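Local coordinates for protein NADH-rubredoxin oxidoreductase (Clostridium acetobutylicum, PDB 3KLJ) that catalyses the NADH-dependent reduction of rubredoxin through a bound FAD, passing electrons from NADH into the dioxygen-scavenging chain of this anaerobe, at residues L15-A20 / Y43-R48; I277-K282 / A296-I301. All blocks are in the same frame, centred on the assembly; numbering follows the deposited sequence.

Overall arrangement
Contacts 1 and 2 follow one another along the chain, the first complete before the second opens, with centres about 16 Å apart. Both belong to the FAD-binding part of this glutathione-reductase-type fold and touch the same cofactor. Contact 1 joins the turn between strand 12-15 and helix 19-28 to the loop after strand 35-38, mainly at the adenosine and diphosphate, with R48 touching the ribityl chain. Contact 2 joins the start of helix 277-291 to the loop leading to strand 306-309, and reaches the flavin end. They meet directly: P19 CG lies 3.6 Å from I277 CD1, and A20 CB is 3.6 Å from A280 O. Two helix N-terminal ends thus pack together beside one extended FAD.

Contact 1: L15-A20 / Y43-R48; sequences LGAGPA and YLPYYR. With FAD (flavin-adenine dinucleotide), chain B.
A17 meets P45 through both its carbonyl and its methyl, where the 15-20 turn leans on the 43-48 loop. Before it, L15 ends strand 12-15, with CD2 3.4 Å from FAD N1A, against the adenine. G16 presses its CA against the ribose at FAD O4B. A17 O lies 3.3 Å from P45 CG, and P45 CA-H makes a bent CA-H...O contact with this oxygen (127° at the hydrogen). A17 CB packs on the same ring, near CG and CD. Water 2 donates to A17 O at 2.8 Å and reaches Y43 O only weakly; water 1 accepts from Y46 N and bonds A17 O weakly, so each bridges the two backbones through one firm and one weak leg. G18 holds the N-cap position of helix 19-28, its CA close to FAD O5B. G16 and G18 fit the GxGxxG pattern of a Rossmann-type strand-turn-helix, consistent with the close approach of the ribose and diphosphate to these glycines. P19 sets CG 3.7 Å from Y46 O and rests CD against FAD O2A. A20 N, in the first turn of the helix, donates to FAD O1P at 2.7 Å. From the opposing loop R48 reaches the other phosphate: NE donates to FAD O2A at 2.7 Å and 167°, with the oxygen at the edge of the guanidinium in its plane, and NH1 adds a weaker bond. NH2 bonds Y46 OH, which lies 34° out of that plane. E41 takes a salt bridge from NH1 and a hydrogen bond with Y46 OH, probably helping to position the arginine.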
ATOM      1  N   LEU A  15       5.972 -12.728  12.678  1.00 19.54           N
ATOM      2  CA  LEU A  15       5.382 -11.600  13.377  1.00 19.89           C
ATOM      3  C   LEU A  15       4.517 -10.773  12.421  1.00 20.05           C
ATOM      4  O   LEU A  15       5.028  -9.954  11.641  1.00 20.61           O
ATOM      5  CB  LEU A  15       6.499 -10.757  14.006  1.00 20.09           C
ATOM      6  CG  LEU A  15       6.201  -9.887  15.225  1.00 20.69           C
ATOM      7  CD1 LEU A  15       7.514  -9.419  15.914  1.00 19.48           C
ATOM      8  CD2 LEU A  15       5.318  -8.690  14.849  1.00 21.57           C
ATOM      9  N   GLY A  16       3.208 -11.008  12.490  1.00 19.77           N
ATOM     10  CA  GLY A  16       2.223 -10.388  11.616  1.00 19.54           C
ATOM     11  C   GLY A  16       1.664 -11.391  10.620  1.00 19.40           C
ATOM     12  O   GLY A  16       2.424 -12.099   9.953  1.00 19.55           O
ATOM     13  N   ALA A  17       0.338 -11.456  10.511  1.00 19.19           N
ATOM     14  CA  ALA A  17      -0.305 -12.392   9.597  1.00 18.75           C
ATOM     15  C   ALA A  17      -1.150 -11.675   8.530  1.00 18.91           C
ATOM     16  O   ALA A  17      -2.371 -11.808   8.472  1.00 19.23           O
ATOM     17  CB  ALA A  17      -1.119 -13.425  10.371  1.00 19.03           C
ATOM     18  N   GLY A  18      -0.475 -10.890   7.704  1.00 18.59           N
ATOM     19  CA  GLY A  18      -1.076 -10.330   6.512  1.00 18.58           C
ATOM     20  C   GLY A  18      -0.529 -11.106   5.328  1.00 18.34           C
ATOM     21  O   GLY A  18       0.018 -12.205   5.504  1.00 18.83           O
ATOM     22  N   PRO A  19      -0.655 -10.543   4.117  1.00 18.33           N
ATOM     23  CA  PRO A  19      -0.156 -11.202   2.897  1.00 17.84           C
ATOM     24  C   PRO A  19       1.339 -11.555   2.952  1.00 17.85           C
ATOM     25  O   PRO A  19       1.731 -12.632   2.479  1.00 18.24           O
ATOM     26  CB  PRO A  19      -0.455 -10.173   1.800  1.00 17.37           C
ATOM     27  CG  PRO A  19      -1.680  -9.444   2.331  1.00 17.86           C
ATOM     28  CD  PRO A  19      -1.430  -9.321   3.806  1.00 18.07           C
ATOM     29  N   ALA A  20       2.159 -10.692   3.546  1.00 17.18           N
ATOM     30  CA  ALA A  20       3.599 -10.974   3.624  1.00 17.26           C
ATOM     31  C   ALA A  20       3.885 -12.148   4.541  1.00 17.29           C
ATOM     32  O   ALA A  20       4.562 -13.099   4.133  1.00 17.28           O
ATOM     33  CB  ALA A  20       4.404  -9.744   4.048  1.00 17.02           C
ATOM     34  N   TYR A  43      -8.647 -12.079  12.610  1.00 21.86           N
ATOM     35  CA  TYR A  43      -8.887 -12.756  11.334  1.00 21.39           C
ATOM     36  C   TYR A  43      -7.599 -13.334  10.765  1.00 21.03           C
ATOM     37  O   TYR A  43      -6.509 -12.795  10.987  1.00 21.63           O
ATOM     38  CB  TYR A  43      -9.533 -11.788  10.312  1.00 20.52           C
ATOM     39  CG  TYR A  43     -10.663 -10.968  10.908  1.00 19.70           C
ATOM     40  CD1 TYR A  43     -11.885 -11.563  11.235  1.00 17.35           C
ATOM     41  CD2 TYR A  43     -10.497  -9.608  11.183  1.00 18.44           C
ATOM     42  CE1 TYR A  43     -12.918 -10.823  11.802  1.00 17.30           C
ATOM     43  CE2 TYR A  43     -11.530  -8.856  11.745  1.00 16.87           C
ATOM     44  CZ  TYR A  43     -12.735  -9.473  12.054  1.00 16.85           C
ATOM     45  OH  TYR A  43     -13.765  -8.747  12.610  1.00 15.60           O
ATOM     46  N   LEU A  44      -7.733 -14.443  10.044  1.00 20.71           N
ATOM     47  CA  LEU A  44      -6.635 -15.009   9.256  1.00 20.13           C
ATOM     48  C   LEU A  44      -6.179 -14.026   8.162  1.00 19.67           C
ATOM     49  O   LEU A  44      -6.886 -13.054   7.881  1.00 19.67           O
ATOM     50  CB  LEU A  44      -7.090 -16.334   8.636  1.00 20.14           C
ATOM     51  CG  LEU A  44      -6.856 -17.661   9.389  1.00 21.05           C
ATOM     52  CD1 LEU A  44      -6.238 -17.536  10.788  1.00 19.24           C
ATOM     53  CD2 LEU A  44      -8.094 -18.541   9.401  1.00 18.36           C
ATOM     54  N   PRO A  45      -4.989 -14.259   7.567  1.00 18.82           N
ATOM     55  CA  PRO A  45      -4.535 -13.420   6.464  1.00 18.55           C
ATOM     56  C   PRO A  45      -5.590 -13.220   5.380  1.00 17.63           C
ATOM     57  O   PRO A  45      -6.175 -14.186   4.888  1.00 16.66           O
ATOM     58  CB  PRO A  45      -3.346 -14.201   5.911  1.00 18.16           C
ATOM     59  CG  PRO A  45      -2.734 -14.798   7.133  1.00 18.99           C
ATOM     60  CD  PRO A  45      -3.892 -15.106   8.077  1.00 18.70           C
ATOM     61  N   TYR A  46      -5.807 -11.965   5.010  1.00 17.34           N
ATOM     62  CA  TYR A  46      -6.772 -11.645   3.966  1.00 17.44           C
ATOM     63  C   TYR A  46      -6.205 -10.689   2.928  1.00 17.40           C
ATOM     64  O   TYR A  46      -5.218  -9.982   3.190  1.00 17.60           O
ATOM     65  CB  TYR A  46      -8.067 -11.109   4.573  1.00 17.40           C
ATOM     66  CG  TYR A  46      -7.926  -9.913   5.498  1.00 18.57           C
ATOM     67  CD1 TYR A  46      -7.794 -10.085   6.883  1.00 19.57           C
ATOM     68  CD2 TYR A  46      -7.965  -8.610   4.996  1.00 18.78           C
ATOM     69  CE1 TYR A  46      -7.698  -8.984   7.745  1.00 19.79           C
ATOM     70  CE2 TYR A  46      -7.866  -7.507   5.840  1.00 19.89           C
ATOM     71  CZ  TYR A  46      -7.738  -7.700   7.216  1.00 20.50           C
ATOM     72  OH  TYR A  46      -7.647  -6.600   8.045  1.00 19.89           O
ATOM     73  N   TYR A  47      -6.820 -10.695   1.747  1.00 17.29           N
ATOM     74  CA  TYR A  47      -6.374  -9.872   0.625  1.00 16.83           C
ATOM     75  C   TYR A  47      -6.812  -8.432   0.877  1.00 16.26           C
ATOM     76  O   TYR A  47      -7.855  -7.976   0.373  1.00 15.43           O
ATOM     77  CB  TYR A  47      -6.944 -10.393  -0.699  1.00 17.21           C
ATOM     78  CG  TYR A  47      -6.125  -9.974  -1.901  1.00 17.81           C
ATOM     79  CD1 TYR A  47      -6.407  -8.791  -2.579  1.00 17.43           C
ATOM     80  CD2 TYR A  47      -5.060 -10.756  -2.349  1.00 17.79           C
ATOM     81  CE1 TYR A  47      -5.647  -8.391  -3.683  1.00 18.99           C
ATOM     82  CE2 TYR A  47      -4.300 -10.372  -3.451  1.00 18.53           C
ATOM     83  CZ  TYR A  47      -4.606  -9.189  -4.114  1.00 17.48           C
ATOM     84  OH  TYR A  47      -3.859  -8.793  -5.186  1.00 18.65           O
ATOM     85  N   ARG A  48      -6.005  -7.741   1.676  1.00 14.62           N
ATOM     86  CA  ARG A  48      -6.303  -6.383   2.146  1.00 14.29           C
ATOM     87  C   ARG A  48      -6.778  -5.375   1.062  1.00 13.71           C
ATOM     88  O   ARG A  48      -7.683  -4.590   1.344  1.00 13.08           O
ATOM     89  CB  ARG A  48      -5.108  -5.820   2.941  1.00 13.85           C
ATOM     90  CG  ARG A  48      -5.404  -4.559   3.785  1.00 14.46           C
ATOM     91  CD  ARG A  48      -4.160  -4.127   4.618  1.00 12.91           C
ATOM     92  NE  ARG A  48      -3.708  -5.208   5.504  1.00 11.78           N
ATOM     93  CZ  ARG A  48      -4.354  -5.611   6.602  1.00 12.30           C
ATOM     94  NH1 ARG A  48      -3.872  -6.613   7.325  1.00 12.12           N
ATOM     95  NH2 ARG A  48      -5.476  -5.015   6.986  1.00 12.52           N
TER
HETATM   96  PA  FAD B 401      -0.291  -6.059   6.286  1.00 18.30           P
HETATM   97  O1A FAD B 401      -0.514  -4.728   6.953  1.00 18.60           O
HETATM   98  O2A FAD B 401      -1.314  -6.357   5.217  1.00 19.35           O
HETATM   99  O5B FAD B 401      -0.295  -7.215   7.386  1.00 21.06           O
HETATM  100  C5B FAD B 401       0.468  -7.093   8.572  1.00 20.91           C
HETATM  101  C4B FAD B 401      -0.283  -7.755   9.728  1.00 21.12           C
HETATM  102  O4B FAD B 401       0.534  -7.746  10.898  1.00 19.85           O
HETATM  103  C3B FAD B 401      -1.553  -6.983  10.075  1.00 21.12           C
HETATM  104  O3B FAD B 401      -2.647  -7.885  10.119  1.00 23.72           O
HETATM  105  C2B FAD B 401      -1.286  -6.372  11.438  1.00 21.25           C
HETATM  106  O2B FAD B 401      -2.433  -6.355  12.258  1.00 23.46           O
HETATM  107  C1B FAD B 401      -0.227  -7.305  12.009  1.00 20.89           C
HETATM  108  N9A FAD B 401       0.633  -6.672  13.026  1.00 21.12           N
HETATM  109  C8A FAD B 401       1.067  -5.374  13.064  1.00 21.82           C
HETATM  110  N7A FAD B 401       1.838  -5.210  14.165  1.00 21.27           N
HETATM  111  C5A FAD B 401       1.911  -6.383  14.827  1.00 21.30           C
HETATM  112  C6A FAD B 401       2.557  -6.760  16.005  1.00 21.45           C
HETATM  113  N6A FAD B 401       3.035  -5.829  16.833  1.00 20.16           N
HETATM  114  N1A FAD B 401       2.434  -8.066  16.445  1.00 20.91           N
HETATM  115  C2A FAD B 401       1.685  -8.985  15.733  1.00 20.44           C
HETATM  116  N3A FAD B 401       1.039  -8.599  14.573  1.00 21.51           N
HETATM  117  C4A FAD B 401       1.155  -7.315  14.122  1.00 21.55           C
HETATM  118  N1  FAD B 401      -1.565  -2.618  -2.641  1.00 20.18           N
HETATM  119  C2  FAD B 401      -1.446  -2.755  -4.008  1.00 21.45           C
HETATM  120  O2  FAD B 401      -0.410  -3.194  -4.479  1.00 21.38           O
HETATM  121  N3  FAD B 401      -2.491  -2.430  -4.847  1.00 20.29           N
HETATM  122  C4  FAD B 401      -3.666  -1.947  -4.322  1.00 21.27           C
HETATM  123  O4  FAD B 401      -4.577  -1.652  -5.101  1.00 20.99           O
HETATM  124  C4X FAD B 401      -3.800  -1.788  -2.935  1.00 20.65           C
HETATM  125  N5  FAD B 401      -4.977  -1.311  -2.379  1.00 19.24           N
HETATM  126  C5X FAD B 401      -5.101  -1.163  -1.010  1.00 18.91           C
HETATM  127  C6  FAD B 401      -6.293  -0.675  -0.457  1.00 18.36           C
HETATM  128  C7  FAD B 401      -6.407  -0.542   0.936  1.00 17.62           C
HETATM  129  C7M FAD B 401      -7.679  -0.019   1.535  1.00 17.50           C
HETATM  130  C8  FAD B 401      -5.336  -0.881   1.764  1.00 17.67           C
HETATM  131  C8M FAD B 401      -5.429  -0.741   3.263  1.00 16.29           C
HETATM  132  C9  FAD B 401      -4.156  -1.358   1.206  1.00 17.60           C
HETATM  133  C9A FAD B 401      -4.035  -1.506  -0.179  1.00 19.92           C
HETATM  134  N10 FAD B 401      -2.851  -1.993  -0.730  1.00 19.59           N
HETATM  135  C10 FAD B 401      -2.736  -2.134  -2.100  1.00 20.39           C
HETATM  136  C1' FAD B 401      -1.698  -2.338   0.153  1.00 19.11           C
HETATM  137  C2' FAD B 401      -1.605  -3.821   0.443  1.00 19.92           C
HETATM  138  O2' FAD B 401      -2.743  -4.201   1.190  1.00 21.00           O
HETATM  139  C3' FAD B 401      -0.340  -4.040   1.248  1.00 19.07           C
HETATM  140  O3' FAD B 401       0.789  -3.756   0.442  1.00 21.52           O
HETATM  141  C4' FAD B 401      -0.204  -5.457   1.778  1.00 19.39           C
HETATM  142  O4' FAD B 401      -1.337  -5.806   2.564  1.00 18.88           O
HETATM  143  C5' FAD B 401       1.035  -5.523   2.662  1.00 18.13           C
HETATM  144  O5' FAD B 401       1.033  -6.778   3.292  1.00 18.38           O
HETATM  145  P   FAD B 401       1.873  -6.990   4.624  1.00 17.46           P
HETATM  146  O1P FAD B 401       1.741  -8.442   5.054  1.00 18.90           O
HETATM  147  O2P FAD B 401       3.296  -6.520   4.455  1.00 18.74           O
HETATM  148  O3P FAD B 401       1.211  -5.998   5.712  1.00 17.98           O
HETATM  149  O   HOH W   1      -4.456  -9.950   6.555  1.00 20.70           O
HETATM  150  O   HOH W   2      -4.800 -10.545   9.132  1.00 28.35           O

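Contact 2: I277-K282 / A296-I301; sequences INIANK and ASYSEI. With FAD (flavin-adenine dinucleotide), chain B.
Chi1 of 174° turns Y298 CG anti to its backbone N, while chi1 of -64° puts I279 CG1 beside the backbone N and anti to the carbonyl carbon, which leaves CG2 anti to N; both I279 branches end up near the tyrosine oxygen. There Y298 OH lies 3.7 Å from I279 CG1, and the CG2 methyl sits oblique to the ring. K282 approaches the same ring at its edge, near the ring plane, with CD 4.0 Å from Y298 CD2. Its chain is bent at chi2, chi3 and chi4; CB, CG and CD do the packing, while NZ is salt-bridged to E285. I301 adds its CD1 methyl, 3.8 Å from K282 CB, and also approaches N278 O. The contact is van der Waals packing, with Y298 OH and N278 O meeting carbon atoms, and together the segments bury 246 Å². At the start of the helix, I277 N donates to FAD O2 at 2.9 Å and 162°, an approach that could help polarise the flavin carbonyl; A280 CB lies against FAD O5'. Further along helix 277-291, Q283 and V286 also touch Y298, whose ring meets F269 of strand 267-269 edge-to-face, while N281 O is hydrogen-bonded to S23 of helix 19-28 and P19 packs on N281.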
ATOM      1  N   ILE A 277       1.093  -4.949  -2.742  1.00 18.48           N
ATOM      2  CA  ILE A 277       0.841  -6.352  -2.394  1.00 18.43           C
ATOM      3  C   ILE A 277       1.722  -7.368  -3.131  1.00 18.46           C
ATOM      4  O   ILE A 277       2.134  -8.358  -2.522  1.00 18.45           O
ATOM      5  CB  ILE A 277      -0.680  -6.741  -2.400  1.00 18.53           C
ATOM      6  CG1 ILE A 277      -0.884  -8.062  -1.636  1.00 18.67           C
ATOM      7  CG2 ILE A 277      -1.240  -6.792  -3.813  1.00 18.98           C
ATOM      8  CD1 ILE A 277      -2.214  -8.229  -0.994  1.00 21.44           C
ATOM      9  N   ASN A 278       2.052  -7.136  -4.405  1.00 18.78           N
ATOM     10  CA  ASN A 278       2.932  -8.078  -5.095  0.50 19.07           C
ATOM     11  C   ASN A 278       4.324  -8.137  -4.444  1.00 19.04           C
ATOM     12  O   ASN A 278       4.951  -9.194  -4.410  1.00 19.28           O
ATOM     13  CB  ASN A 278       2.989  -7.837  -6.615  0.50 19.01           C
ATOM     14  CG  ASN A 278       3.505  -6.457  -6.982  0.50 19.96           C
ATOM     15  OD1 ASN A 278       3.699  -5.596  -6.124  0.50 21.62           O
ATOM     16  ND2 ASN A 278       3.725  -6.240  -8.276  0.50 20.57           N
ATOM     17  N   ILE A 279       4.779  -7.011  -3.897  1.00 18.55           N
ATOM     18  CA  ILE A 279       6.033  -6.940  -3.130  1.00 18.89           C
ATOM     19  C   ILE A 279       5.927  -7.726  -1.817  1.00 18.88           C
ATOM     20  O   ILE A 279       6.861  -8.425  -1.436  1.00 19.11           O
ATOM     21  CB  ILE A 279       6.445  -5.466  -2.862  1.00 18.27           C
ATOM     22  CG1 ILE A 279       6.735  -4.781  -4.201  1.00 19.64           C
ATOM     23  CG2 ILE A 279       7.657  -5.378  -1.919  1.00 18.22           C
ATOM     24  CD1 ILE A 279       7.033  -3.295  -4.122  1.00 19.61           C
ATOM     25  N   ALA A 280       4.789  -7.598  -1.135  1.00 19.45           N
ATOM     26  CA  ALA A 280       4.524  -8.339   0.099  1.00 19.66           C
ATOM     27  C   ALA A 280       4.598  -9.844  -0.137  1.00 19.71           C
ATOM     28  O   ALA A 280       5.266 -10.570   0.604  1.00 20.11           O
ATOM     29  CB  ALA A 280       3.163  -7.949   0.676  1.00 19.57           C
ATOM     30  N   ASN A 281       3.890 -10.300  -1.160  1.00 20.01           N
ATOM     31  CA  ASN A 281       3.886 -11.710  -1.535  0.50 19.82           C
ATOM     32  C   ASN A 281       5.294 -12.218  -1.841  1.00 20.23           C
ATOM     33  O   ASN A 281       5.712 -13.260  -1.329  1.00 20.04           O
ATOM     34  CB  ASN A 281       2.979 -11.931  -2.747  0.50 20.05           C
ATOM     35  CG  ASN A 281       1.518 -11.687  -2.434  0.50 19.26           C
ATOM     36  OD1 ASN A 281       0.758 -11.212  -3.284  0.50 19.24           O
ATOM     37  ND2 ASN A 281       1.116 -12.004  -1.206  0.50 18.02           N
ATOM     38  N   LYS A 282       6.030 -11.475  -2.668  1.00 20.04           N
ATOM     39  CA  LYS A 282       7.332 -11.934  -3.140  1.00 20.39           C
ATOM     40  C   LYS A 282       8.423 -11.798  -2.071  1.00 19.75           C
ATOM     41  O   LYS A 282       9.278 -12.681  -1.934  1.00 19.18           O
ATOM     42  CB  LYS A 282       7.721 -11.183  -4.414  1.00 21.19           C
ATOM     43  CG  LYS A 282       8.034 -12.078  -5.611  1.00 24.86           C
ATOM     44  CD  LYS A 282       9.553 -12.291  -5.776  1.00 28.71           C
ATOM     45  CE  LYS A 282       9.979 -13.747  -5.584  1.00 30.33           C
ATOM     46  NZ  LYS A 282       9.659 -14.268  -4.222  1.00 31.71           N
ATOM     47  N   ALA A 296      17.620 -17.786  -1.479  1.00 23.75           N
ATOM     48  CA  ALA A 296      16.936 -17.064  -2.550  1.00 22.98           C
ATOM     49  C   ALA A 296      17.134 -15.559  -2.428  1.00 22.70           C
ATOM     50  O   ALA A 296      17.241 -15.021  -1.324  1.00 22.25           O
ATOM     51  CB  ALA A 296      15.441 -17.393  -2.543  1.00 22.89           C
ATOM     52  N   SER A 297      17.189 -14.889  -3.572  1.00 22.68           N
ATOM     53  CA  SER A 297      17.311 -13.440  -3.622  1.00 22.73           C
ATOM     54  C   SER A 297      16.085 -12.777  -4.237  1.00 22.84           C
ATOM     55  O   SER A 297      15.643 -13.143  -5.327  1.00 22.56           O
ATOM     56  CB  SER A 297      18.534 -13.032  -4.432  1.00 22.32           C
ATOM     57  OG  SER A 297      19.700 -13.128  -3.653  1.00 23.93           O
ATOM     58  N   TYR A 298      15.574 -11.777  -3.534  1.00 23.18           N
ATOM     59  CA  TYR A 298      14.551 -10.901  -4.057  1.00 23.73           C
ATOM     60  C   TYR A 298      15.187  -9.893  -4.997  1.00 24.69           C
ATOM     61  O   TYR A 298      16.213  -9.287  -4.673  1.00 24.32           O
ATOM     62  CB  TYR A 298      13.859 -10.165  -2.906  1.00 23.11           C
ATOM     63  CG  TYR A 298      12.868  -9.111  -3.356  1.00 23.18           C
ATOM     64  CD1 TYR A 298      13.179  -7.752  -3.270  1.00 23.08           C
ATOM     65  CD2 TYR A 298      11.632  -9.474  -3.882  1.00 23.02           C
ATOM     66  CE1 TYR A 298      12.275  -6.783  -3.685  1.00 24.15           C
ATOM     67  CE2 TYR A 298      10.722  -8.511  -4.306  1.00 24.76           C
ATOM     68  CZ  TYR A 298      11.053  -7.171  -4.196  1.00 24.53           C
ATOM     69  OH  TYR A 298      10.162  -6.219  -4.608  1.00 28.03           O
ATOM     70  N   SER A 299      14.581  -9.702  -6.162  1.00 26.21           N
ATOM     71  CA  SER A 299      14.960  -8.563  -6.990  1.00 28.04           C
ATOM     72  C   SER A 299      13.759  -7.646  -7.168  1.00 29.00           C
ATOM     73  O   SER A 299      12.624  -8.108  -7.247  1.00 29.00           O
ATOM     74  CB  SER A 299      15.557  -8.991  -8.332  1.00 27.85           C
ATOM     75  OG  SER A 299      14.555  -9.523  -9.176  1.00 29.07           O
ATOM     76  N   GLU A 300      14.026  -6.345  -7.208  1.00 30.62           N
ATOM     77  CA  GLU A 300      12.993  -5.333  -7.356  1.00 32.58           C
ATOM     78  C   GLU A 300      12.143  -5.622  -8.592  1.00 33.43           C
ATOM     79  O   GLU A 300      12.671  -5.789  -9.683  1.00 33.34           O
ATOM     80  CB  GLU A 300      13.645  -3.959  -7.463  1.00 32.92           C
ATOM     81  CG  GLU A 300      12.674  -2.805  -7.361  1.00 35.29           C
ATOM     82  CD  GLU A 300      13.335  -1.466  -7.615  1.00 38.05           C
ATOM     83  OE1 GLU A 300      14.585  -1.399  -7.643  1.00 39.77           O
ATOM     84  OE2 GLU A 300      12.593  -0.477  -7.787  1.00 39.62           O
ATOM     85  N   ILE A 301      10.828  -5.688  -8.408  1.00 34.97           N
ATOM     86  CA  ILE A 301       9.925  -6.109  -9.475  1.00 36.84           C
ATOM     87  C   ILE A 301       9.306  -4.927 -10.218  1.00 38.00           C
ATOM     88  O   ILE A 301       9.061  -4.991 -11.427  1.00 38.60           O
ATOM     89  CB  ILE A 301       8.712  -6.920  -8.899  1.00 36.93           C
ATOM     90  CG1 ILE A 301       9.143  -7.950  -7.849  1.00 36.77           C
ATOM     91  CG2 ILE A 301       7.876  -7.562 -10.036  1.00 37.70           C
ATOM     92  CD1 ILE A 301       8.012  -8.349  -6.895  1.00 37.28           C
TER
HETATM   93  PA  FAD B 401      -0.291  -6.059   6.286  1.00 18.30           P
HETATM   94  O1A FAD B 401      -0.514  -4.728   6.953  1.00 18.60           O
HETATM   95  O2A FAD B 401      -1.314  -6.357   5.217  1.00 19.35           O
HETATM   96  O5B FAD B 401      -0.295  -7.215   7.386  1.00 21.06           O
HETATM   97  C5B FAD B 401       0.468  -7.093   8.572  1.00 20.91           C
HETATM   98  C4B FAD B 401      -0.283  -7.755   9.728  1.00 21.12           C
HETATM   99  O4B FAD B 401       0.534  -7.746  10.898  1.00 19.85           O
HETATM  100  C3B FAD B 401      -1.553  -6.983  10.075  1.00 21.12           C
HETATM  101  O3B FAD B 401      -2.647  -7.885  10.119  1.00 23.72           O
HETATM  102  C2B FAD B 401      -1.286  -6.372  11.438  1.00 21.25           C
HETATM  103  O2B FAD B 401      -2.433  -6.355  12.258  1.00 23.46           O
HETATM  104  C1B FAD B 401      -0.227  -7.305  12.009  1.00 20.89           C
HETATM  105  N9A FAD B 401       0.633  -6.672  13.026  1.00 21.12           N
HETATM  106  C8A FAD B 401       1.067  -5.374  13.064  1.00 21.82           C
HETATM  107  N7A FAD B 401       1.838  -5.210  14.165  1.00 21.27           N
HETATM  108  C5A FAD B 401       1.911  -6.383  14.827  1.00 21.30           C
HETATM  109  C6A FAD B 401       2.557  -6.760  16.005  1.00 21.45           C
HETATM  110  N6A FAD B 401       3.035  -5.829  16.833  1.00 20.16           N
HETATM  111  N1A FAD B 401       2.434  -8.066  16.445  1.00 20.91           N
HETATM  112  C2A FAD B 401       1.685  -8.985  15.733  1.00 20.44           C
HETATM  113  N3A FAD B 401       1.039  -8.599  14.573  1.00 21.51           N
HETATM  114  C4A FAD B 401       1.155  -7.315  14.122  1.00 21.55           C
HETATM  115  N1  FAD B 401      -1.565  -2.618  -2.641  1.00 20.18           N
HETATM  116  C2  FAD B 401      -1.446  -2.755  -4.008  1.00 21.45           C
HETATM  117  O2  FAD B 401      -0.410  -3.194  -4.479  1.00 21.38           O
HETATM  118  N3  FAD B 401      -2.491  -2.430  -4.847  1.00 20.29           N
HETATM  119  C4  FAD B 401      -3.666  -1.947  -4.322  1.00 21.27           C
HETATM  120  O4  FAD B 401      -4.577  -1.652  -5.101  1.00 20.99           O
HETATM  121  C4X FAD B 401      -3.800  -1.788  -2.935  1.00 20.65           C
HETATM  122  N5  FAD B 401      -4.977  -1.311  -2.379  1.00 19.24           N
HETATM  123  C5X FAD B 401      -5.101  -1.163  -1.010  1.00 18.91           C
HETATM  124  C6  FAD B 401      -6.293  -0.675  -0.457  1.00 18.36           C
HETATM  125  C7  FAD B 401      -6.407  -0.542   0.936  1.00 17.62           C
HETATM  126  C7M FAD B 401      -7.679  -0.019   1.535  1.00 17.50           C
HETATM  127  C8  FAD B 401      -5.336  -0.881   1.764  1.00 17.67           C
HETATM  128  C8M FAD B 401      -5.429  -0.741   3.263  1.00 16.29           C
HETATM  129  C9  FAD B 401      -4.156  -1.358   1.206  1.00 17.60           C
HETATM  130  C9A FAD B 401      -4.035  -1.506  -0.179  1.00 19.92           C
HETATM  131  N10 FAD B 401      -2.851  -1.993  -0.730  1.00 19.59           N
HETATM  132  C10 FAD B 401      -2.736  -2.134  -2.100  1.00 20.39           C
HETATM  133  C1' FAD B 401      -1.698  -2.338   0.153  1.00 19.11           C
HETATM  134  C2' FAD B 401      -1.605  -3.821   0.443  1.00 19.92           C
HETATM  135  O2' FAD B 401      -2.743  -4.201   1.190  1.00 21.00           O
HETATM  136  C3' FAD B 401      -0.340  -4.040   1.248  1.00 19.07           C
HETATM  137  O3' FAD B 401       0.789  -3.756   0.442  1.00 21.52           O
HETATM  138  C4' FAD B 401      -0.204  -5.457   1.778  1.00 19.39           C
HETATM  139  O4' FAD B 401      -1.337  -5.806   2.564  1.00 18.88           O
HETATM  140  C5' FAD B 401       1.035  -5.523   2.662  1.00 18.13           C
HETATM  141  O5' FAD B 401       1.033  -6.778   3.292  1.00 18.38           O
HETATM  142  P   FAD B 401       1.873  -6.990   4.624  1.00 17.46           P
HETATM  143  O1P FAD B 401       1.741  -8.442   5.054  1.00 18.90           O
HETATM  144  O2P FAD B 401       3.296  -6.520   4.455  1.00 18.74           O
HETATM  145  O3P FAD B 401       1.211  -5.998   5.712  1.00 17.98           O